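PDB 3LLW: geranyltranstransferase (IspA) from Helicobacter pylori, which probably acts as a magnesium-dependent prenyltransferase that joins isoprenyl diphosphates in isoprenoid biosynthesis. Local coordinates for residues L55-L60 against K67-Q72; C61-Q66 against V202-K207; A80-C85 against L197-V202. All coordinates share one frame; numbering follows the deposited sequence.

Contact 1: residues L55-L60 against K67-Q72; sequences LFLAVL and KDYSNQ
Tyr69 reaches from helix 66-71 and meets two leucines of helix 51-63 with its ring edge and its phenol oxygen. The apolar part comes first. Leu60 CD2 sits at the ring edge, near the ring plane, 4.1 Å from Tyr69 CE2. This leucine crosses the tyrosine side chain at about a right angle. Leu57 also crosses it at about a right angle, one turn earlier. Its CD2 lies 3.7 Å from Tyr69 OH. The methyl therefore touches the phenol oxygen, not the ring carbons. Tyr69 spans the gap because CG is anti to the backbone N (chi1 173°), which carries the ring away from its own helix toward the other. The two backbones stay well apart: CA of Leu60 and CA of Tyr69 are 8.5 Å from each other.

Helix 51-63 and helix 66-71 are consecutive in the chain. A short turn joins these two helices of the mainly helical isoprenoid synthase fold, and Tyr69 folds back from the second onto the first.

Further aromatic rings pack on Tyr69 from outside these segments, among them Phe10, edge-to-face, and Tyr76, with the planes about 30° apart. The polar part is small. No hydrogen bond joins the two segments. Tyr69 OH is buried and is hydrogen-bonded to Glu14 OE1 on helix 6-23. That bond helps to fix where the phenol end lies beside Leu57. Backbone bonds hold the segments themselves. Leu60 N donates to Phe56 O at 3.2 Å. At the far end, Gln72 N donates to Tyr69 O at 2.9 Å, and Gln72 takes the N-cap position of helix 73-94.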
loop_
_atom_site.group_PDB
_atom_site.type_symbol
_atom_site.label_atom_id
_atom_site.label_comp_id
_atom_site.label_asym_id
_atom_site.label_seq_id
_atom_site.Cartn_x
_atom_site.Cartn_y
_atom_site.Cartn_z
ATOM N N LEU A 55 8.498 19.228 4.488
ATOM C CA LEU A 55 8.956 18.839 5.830
ATOM C C LEU A 55 10.077 17.819 5.757
ATOM O O LEU A 55 11.036 17.905 6.514
ATOM C CB LEU A 55 7.809 18.248 6.648
ATOM C CG LEU A 55 6.727 19.177 7.185
ATOM C CD1 LEU A 55 5.494 18.337 7.508
ATOM C CD2 LEU A 55 7.249 19.902 8.415
ATOM N N PHE A 56 9.926 16.849 4.847
ATOM C CA PHE A 56 10.921 15.815 4.593
ATOM C C PHE A 56 12.239 16.447 4.181
ATOM O O PHE A 56 13.314 16.138 4.738
ATOM C CB PHE A 56 10.426 14.855 3.487
ATOM C CG PHE A 56 11.480 13.883 3.004
ATOM C CD1 PHE A 56 12.031 14.008 1.737
ATOM C CD2 PHE A 56 11.939 12.854 3.834
ATOM C CE1 PHE A 56 13.013 13.114 1.293
ATOM C CE2 PHE A 56 12.923 11.961 3.393
ATOM C CZ PHE A 56 13.471 12.098 2.137
ATOM N N LEU A 57 12.141 17.337 3.198
ATOM C CA LEU A 57 13.308 18.032 2.659
ATOM C C LEU A 57 13.929 19.049 3.621
ATOM O O LEU A 57 15.125 19.272 3.571
ATOM C CB LEU A 57 12.980 18.678 1.320
ATOM C CG LEU A 57 12.750 17.720 0.157
ATOM C CD1 LEU A 57 12.101 18.467 -1.023
ATOM C CD2 LEU A 57 14.067 17.082 -0.253
ATOM N N ALA A 58 13.128 19.625 4.511
ATOM C CA ALA A 58 13.642 20.525 5.538
ATOM C C ALA A 58 14.661 19.834 6.429
ATOM O O ALA A 58 15.692 20.404 6.709
ATOM C CB ALA A 58 12.520 21.083 6.378
ATOM N N VAL A 59 14.360 18.604 6.842
ATOM C CA VAL A 59 15.221 17.818 7.728
ATOM C C VAL A 59 16.453 17.335 6.975
ATOM O O VAL A 59 17.573 17.414 7.466
ATOM C CB VAL A 59 14.462 16.603 8.326
ATOM C CG1 VAL A 59 15.283 15.906 9.407
ATOM C CG2 VAL A 59 13.160 17.042 8.927
ATOM N N LEU A 60 16.227 16.853 5.765
ATOM C CA LEU A 60 17.260 16.241 4.966
ATOM C C LEU A 60 18.318 17.214 4.426
ATOM O O LEU A 60 19.520 16.975 4.603
ATOM C CB LEU A 60 16.594 15.468 3.847
ATOM C CG LEU A 60 17.468 14.730 2.861
ATOM C CD1 LEU A 60 18.039 13.459 3.486
ATOM C CD2 LEU A 60 16.566 14.414 1.736
ATOM N N LYS A 67 26.843 18.914 -1.264
ATOM C CA LYS A 67 27.403 18.166 -2.393
ATOM C C LYS A 67 27.094 16.670 -2.352
ATOM O O LYS A 67 26.866 16.053 -3.399
ATOM C CB LYS A 67 28.907 18.423 -2.533
ATOM C CG LYS A 67 29.231 19.774 -3.176
ATOM C CD LYS A 67 30.614 19.773 -3.819
ATOM C CE LYS A 67 30.758 20.908 -4.827
ATOM N NZ LYS A 67 31.992 20.759 -5.648
ATOM N N ASP A 68 27.078 16.101 -1.146
ATOM C CA ASP A 68 26.703 14.696 -0.938
ATOM C C ASP A 68 25.200 14.495 -1.119
ATOM O O ASP A 68 24.750 13.400 -1.471
ATOM C CB ASP A 68 27.146 14.205 0.444
ATOM C CG ASP A 68 28.662 14.264 0.634
ATOM O OD1 ASP A 68 29.136 13.874 1.726
ATOM O OD2 ASP A 68 29.383 14.699 -0.295
ATOM N N TYR A 69 24.436 15.557 -0.864
ATOM C CA TYR A 69 23.017 15.605 -1.195
ATOM C C TYR A 69 22.806 15.400 -2.694
ATOM O O TYR A 69 22.042 14.522 -3.097
ATOM C CB TYR A 69 22.408 16.938 -0.744
ATOM C CG TYR A 69 20.978 17.168 -1.188
ATOM C CD1 TYR A 69 20.694 17.771 -2.407
ATOM C CD2 TYR A 69 19.905 16.795 -0.377
ATOM C CE1 TYR A 69 19.375 17.980 -2.813
ATOM C CE2 TYR A 69 18.591 16.999 -0.780
ATOM C CZ TYR A 69 18.335 17.589 -1.995
ATOM O OH TYR A 69 17.030 17.798 -2.387
ATOM N N SER A 70 23.506 16.195 -3.505
ATOM C CA SER A 70 23.295 16.248 -4.963
ATOM C C SER A 70 23.658 14.964 -5.706
ATOM O O SER A 70 23.178 14.740 -6.822
ATOM C CB SER A 70 24.014 17.454 -5.581
ATOM O OG SER A 70 23.349 18.658 -5.235
ATOM N N ASN A 71 24.498 14.137 -5.082
ATOM C CA ASN A 71 24.692 12.746 -5.499
ATOM C C ASN A 71 23.370 11.995 -5.619
ATOM O O ASN A 71 23.092 11.370 -6.641
ATOM C CB ASN A 71 25.574 12.002 -4.489
ATOM C CG ASN A 71 27.055 12.118 -4.793
ATOM O OD1 ASN A 71 27.458 12.318 -5.943
ATOM N ND2 ASN A 71 27.879 11.973 -3.758
ATOM N N GLN A 72 22.550 12.088 -4.576
ATOM C CA GLN A 72 21.366 11.247 -4.451
ATOM C C GLN A 72 20.041 12.007 -4.517
ATOM O O GLN A 72 19.007 11.503 -4.089
ATOM C CB GLN A 72 21.480 10.426 -3.173
ATOM C CG GLN A 72 22.471 9.272 -3.330
ATOM C CD GLN A 72 23.155 8.892 -2.041
ATOM O OE1 GLN A 72 23.434 9.740 -1.191
ATOM N NE2 GLN A 72 23.447 7.603 -1.891
#

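Contact 2: residues C61-Q66 against V202-K207; sequences CALVGQ and VASGIK
Leu63 packs its CB and one of its branches against the side chain of Ser204. The CB atoms of Leu63 and Ser204 are 4.1 Å apart. Leu63 CB and CD1 both approach Ser204 OG, at 4.2 and 4.1 Å.

Ile206 adds a looser contact. Its CG2 comes 4.4 Å from Leu63 O, a methyl group facing a carbonyl oxygen. Leu201, one turn before Gly205, touches both Leu63 and Ile206 and so joins the two sides.

The contact pairs the C-terminal ends of two helices, 51-63 and 178-204. Val64 is the first residue to leave helical geometry on one side, and Gly205 on the other. Gly205 has a positive phi of 89°, and its N donates to Val202 O at 3.1 Å. The chain then turns away from the helix, and Ile206 is set on the side that faces Leu63.

A sulfate ion, probably from the crystallisation liquor, is bound about 4 Å from the Leu63 side chain.

Ser204 OG, held between its backbone N and carbonyl carbon (chi1 75°), is hydrogen-bonded to Leu201 O within its own helix. The apolar Leu63 side chain offers it no polar partner and meets it by van der Waals contact. No hydrogen bond joins 61-66 to 202-207, and packing alone links these segments.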
loop_
_atom_site.group_PDB
_atom_site.type_symbol
_atom_site.label_atom_id
_atom_site.label_comp_id
_atom_site.label_asym_id
_atom_site.label_seq_id
_atom_site.Cartn_x
_atom_site.Cartn_y
_atom_site.Cartn_z
ATOM N N CYS A 61 17.877 18.309 3.803
ATOM C CA CYS A 61 18.782 19.362 3.300
ATOM C C CYS A 61 19.655 19.967 4.390
ATOM O O CYS A 61 20.800 20.338 4.136
ATOM C CB CYS A 61 18.001 20.502 2.646
ATOM S SG CYS A 61 17.168 20.069 1.136
ATOM N N ALA A 62 19.090 20.085 5.586
ATOM C CA ALA A 62 19.810 20.557 6.753
ATOM C C ALA A 62 20.892 19.587 7.227
ATOM O O ALA A 62 21.959 20.014 7.666
ATOM C CB ALA A 62 18.846 20.817 7.861
ATOM N N LEU A 63 20.627 18.289 7.130
ATOM C CA LEU A 63 21.479 17.288 7.789
ATOM C C LEU A 63 22.535 16.648 6.893
ATOM O O LEU A 63 23.557 16.160 7.388
ATOM C CB LEU A 63 20.630 16.213 8.476
ATOM C CG LEU A 63 19.832 16.594 9.729
ATOM C CD1 LEU A 63 18.889 15.453 10.096
ATOM C CD2 LEU A 63 20.719 16.971 10.922
ATOM N N VAL A 64 22.294 16.636 5.587
ATOM C CA VAL A 64 23.323 16.179 4.657
ATOM C C VAL A 64 24.009 17.396 4.024
ATOM O O VAL A 64 23.360 18.414 3.774
ATOM C CB VAL A 64 22.770 15.142 3.612
ATOM C CG1 VAL A 64 21.686 15.735 2.740
ATOM C CG2 VAL A 64 23.890 14.567 2.748
ATOM N N GLY A 65 25.327 17.304 3.822
ATOM C CA GLY A 65 26.099 18.350 3.135
ATOM C C GLY A 65 25.605 18.550 1.714
ATOM O O GLY A 65 25.170 17.586 1.075
ATOM N N GLN A 66 25.669 19.794 1.231
ATOM C CA GLN A 66 25.116 20.187 -0.080
ATOM C C GLN A 66 25.591 19.370 -1.289
ATOM O O GLN A 66 24.824 19.156 -2.228
ATOM C CB GLN A 66 25.354 21.674 -0.344
ATOM C CG GLN A 66 24.356 22.602 0.342
ATOM C CD GLN A 66 24.584 24.076 0.014
ATOM O OE1 GLN A 66 25.003 24.423 -1.093
ATOM N NE2 GLN A 66 24.298 24.949 0.980
ATOM N N VAL A 202 16.100 9.454 8.995
ATOM C CA VAL A 202 16.418 8.135 8.458
ATOM C C VAL A 202 17.097 8.196 7.081
ATOM O O VAL A 202 18.191 7.633 6.906
ATOM C CB VAL A 202 15.138 7.239 8.444
ATOM C CG1 VAL A 202 15.320 5.991 7.589
ATOM C CG2 VAL A 202 14.769 6.847 9.859
ATOM N N ALA A 203 16.476 8.907 6.131
ATOM C CA ALA A 203 17.036 9.070 4.775
ATOM C C ALA A 203 18.403 9.767 4.719
ATOM O O ALA A 203 19.183 9.500 3.813
ATOM C CB ALA A 203 16.051 9.782 3.860
ATOM N N SER A 204 18.690 10.651 5.678
ATOM C CA SER A 204 19.990 11.337 5.732
ATOM C C SER A 204 21.157 10.422 6.116
ATOM O O SER A 204 22.311 10.752 5.850
ATOM C CB SER A 204 19.944 12.543 6.671
ATOM O OG SER A 204 19.961 12.135 8.023
ATOM N N GLY A 205 20.852 9.285 6.733
ATOM C CA GLY A 205 21.875 8.313 7.113
ATOM C C GLY A 205 22.505 8.498 8.483
ATOM O O GLY A 205 23.169 7.588 8.980
ATOM N N ILE A 206 22.311 9.663 9.099
ATOM C CA ILE A 206 22.893 9.917 10.420
ATOM C C ILE A 206 22.081 9.185 11.493
ATOM O O ILE A 206 20.862 9.038 11.369
ATOM C CB ILE A 206 23.116 11.458 10.737
ATOM C CG1 ILE A 206 22.179 11.982 11.831
ATOM C CG2 ILE A 206 23.061 12.321 9.462
ATOM C CD1 ILE A 206 22.689 13.216 12.547
ATOM N N LYS A 207 22.772 8.683 12.514
ATOM C CA LYS A 207 22.120 7.948 13.592
ATOM C C LYS A 207 22.186 8.748 14.889
ATOM O O LYS A 207 23.252 8.887 15.501
ATOM C CB LYS A 207 22.733 6.549 13.753
ATOM C CG LYS A 207 22.861 5.792 12.433
ATOM C CD LYS A 207 23.398 4.381 12.597
ATOM C CE LYS A 207 23.848 3.832 11.244
ATOM N NZ LYS A 207 23.978 2.349 11.227
#

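Contact 3: residues A80-C85 against L197-V202; sequences ALSIEC and LIMGLV
Ser82 OG is hydrogen-bonded to Ile79 O of its own helix and also faces the methyl end of Met199. Met199 CE lies 4.4 Å from that oxygen, so the serine adds only a light contact.

The main packing is between Met199 and Ile83. The two side chains reach toward each other, tip to tip. Met199 CE is 3.7 Å from Ile83 CG1 and 3.9 Å from Ile83 CD1. The sulfur follows close behind, with Met199 SD 4.0 Å from Ile83 CD1. The thioether is bent at its last torsion (chi3 82°), and both its sulfur and its methyl lie against the isoleucine. Ile83 places CG1 anti to its carbonyl carbon (chi1 -53°), and this branch does the touching.

No hydrogen bond crosses between the segments. The hydroxyl of Ser82 has its partner inside the helix, and what faces Met199 is otherwise hydrocarbon.

Leu148, Ile151 and Leu152 of helix 142-156 also touch Met199. Ile83 touches Arg52 of helix 51-63. On the next position of helix 73-94, Glu84 forms a salt bridge with Arg50.

Helices 73-94 and 178-204 are far apart in sequence, and here long side chains span the space between them. Both belong to the helical bundle of the isoprenoid synthase fold. Helix 73-94 ends at Asp94, a magnesium-binding residue, so the contact packs the helix that leads to the metal site, itself some way off.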
loop_
_atom_site.group_PDB
_atom_site.type_symbol
_atom_site.label_atom_id
_atom_site.label_comp_id
_atom_site.label_asym_id
_atom_site.label_seq_id
_atom_site.Cartn_x
_atom_site.Cartn_y
_atom_site.Cartn_z
ATOM N N ALA A 80 10.384 11.621 -1.210
ATOM C CA ALA A 80 9.487 12.742 -0.971
ATOM C C ALA A 80 8.171 12.558 -1.742
ATOM O O ALA A 80 7.097 12.861 -1.218
ATOM C CB ALA A 80 10.165 14.048 -1.377
ATOM N N LEU A 81 8.279 12.045 -2.967
ATOM C CA LEU A 81 7.136 11.773 -3.844
ATOM C C LEU A 81 6.275 10.625 -3.294
ATOM O O LEU A 81 5.044 10.642 -3.449
ATOM C CB LEU A 81 7.603 11.466 -5.277
ATOM C CG LEU A 81 6.523 11.339 -6.370
ATOM C CD1 LEU A 81 5.529 12.475 -6.311
ATOM C CD2 LEU A 81 7.119 11.213 -7.759
ATOM N N SER A 82 6.896 9.661 -2.612
ATOM C CA SER A 82 6.123 8.552 -2.035
ATOM C C SER A 82 5.194 9.044 -0.942
ATOM O O SER A 82 4.068 8.568 -0.826
ATOM C CB SER A 82 7.034 7.474 -1.474
ATOM O OG SER A 82 7.573 7.899 -0.251
ATOM N N ILE A 83 5.670 10.006 -0.152
ATOM C CA ILE A 83 4.855 10.647 0.877
ATOM C C ILE A 83 3.690 11.433 0.241
ATOM O O ILE A 83 2.563 11.390 0.736
ATOM C CB ILE A 83 5.691 11.593 1.745
ATOM C CG1 ILE A 83 6.919 10.861 2.323
ATOM C CG2 ILE A 83 4.844 12.130 2.891
ATOM C CD1 ILE A 83 7.910 11.758 3.069
ATOM N N GLU A 84 3.971 12.120 -0.864
ATOM C CA GLU A 84 2.961 12.934 -1.519
ATOM C C GLU A 84 1.871 12.037 -2.122
ATOM O O GLU A 84 0.699 12.332 -1.973
ATOM C CB GLU A 84 3.616 13.895 -2.533
ATOM C CG GLU A 84 2.699 14.970 -3.177
ATOM C CD GLU A 84 2.044 15.964 -2.201
ATOM O OE1 GLU A 84 2.506 16.118 -1.041
ATOM O OE2 GLU A 84 1.046 16.610 -2.619
ATOM N N CYS A 85 2.262 10.906 -2.716
ATOM C CA CYS A 85 1.304 9.914 -3.244
ATOM C C CYS A 85 0.356 9.324 -2.196
ATOM O O CYS A 85 -0.857 9.215 -2.440
ATOM C CB CYS A 85 2.034 8.787 -3.982
ATOM S SG CYS A 85 2.723 9.332 -5.542
ATOM N N LEU A 197 8.860 14.063 8.854
ATOM C CA LEU A 197 10.024 14.583 9.572
ATOM C C LEU A 197 11.070 13.517 9.877
ATOM O O LEU A 197 12.218 13.674 9.473
ATOM C CB LEU A 197 9.607 15.298 10.853
ATOM C CG LEU A 197 8.886 16.616 10.632
ATOM C CD1 LEU A 197 8.132 16.972 11.867
ATOM C CD2 LEU A 197 9.848 17.742 10.303
ATOM N N ILE A 198 10.665 12.412 10.508
ATOM C CA ILE A 198 11.612 11.312 10.848
ATOM C C ILE A 198 12.122 10.488 9.653
ATOM O O ILE A 198 13.216 9.875 9.712
ATOM C CB ILE A 198 11.091 10.387 11.980
ATOM C CG1 ILE A 198 9.794 9.686 11.557
ATOM C CG2 ILE A 198 10.911 11.191 13.271
ATOM C CD1 ILE A 198 9.249 8.673 12.547
ATOM N N MET A 199 11.350 10.494 8.567
ATOM C CA MET A 199 11.779 9.895 7.308
ATOM C C MET A 199 12.894 10.756 6.717
ATOM O O MET A 199 13.778 10.226 6.036
ATOM C CB MET A 199 10.621 9.708 6.302
ATOM C CG MET A 199 9.691 8.475 6.516
ATOM S SD MET A 199 8.112 8.635 5.559
ATOM C CE MET A 199 8.748 8.069 3.986
ATOM N N GLY A 200 12.868 12.064 7.002
ATOM C CA GLY A 200 14.018 12.950 6.727
ATOM C C GLY A 200 15.310 12.563 7.468
ATOM O O GLY A 200 16.403 12.598 6.882
ATOM N N LEU A 201 15.197 12.207 8.747
ATOM C CA LEU A 201 16.393 11.795 9.545
ATOM C C LEU A 201 16.959 10.467 9.043
ATOM O O LEU A 201 18.127 10.376 8.699
ATOM C CB LEU A 201 16.082 11.714 11.053
ATOM C CG LEU A 201 17.224 11.241 11.985
ATOM C CD1 LEU A 201 18.478 12.112 11.854
ATOM C CD2 LEU A 201 16.785 11.218 13.424
ATOM N N VAL A 202 16.100 9.454 8.995
ATOM C CA VAL A 202 16.418 8.135 8.458
ATOM C C VAL A 202 17.097 8.196 7.081
ATOM O O VAL A 202 18.191 7.633 6.906
ATOM C CB VAL A 202 15.138 7.239 8.444
ATOM C CG1 VAL A 202 15.320 5.991 7.589
ATOM C CG2 VAL A 202 14.769 6.847 9.859
#

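Contacts 1 and 3 are buried. Contact 2 lies at the surface, where two helices end. Contact 3 is the deepest, about 8 Å from its centre to the centre of the chain, against 17 and 19 Å for contacts 1 and 2. Contacts 1 and 2 share helix 51-63, and contacts 2 and 3 share helix 178-204. Phe56 of 55-60 packs on both Ala80 and Gly200, which ties contact 1 to contact 3. None of the three has a hydrogen bond across it. The buried contacts rest mainly on apolar groups, a ring with leucine methyls and a thioether with isoleucine; contact 2, at partly exposed helix ends, brings in a serine hydroxyl and a backbone carbonyl.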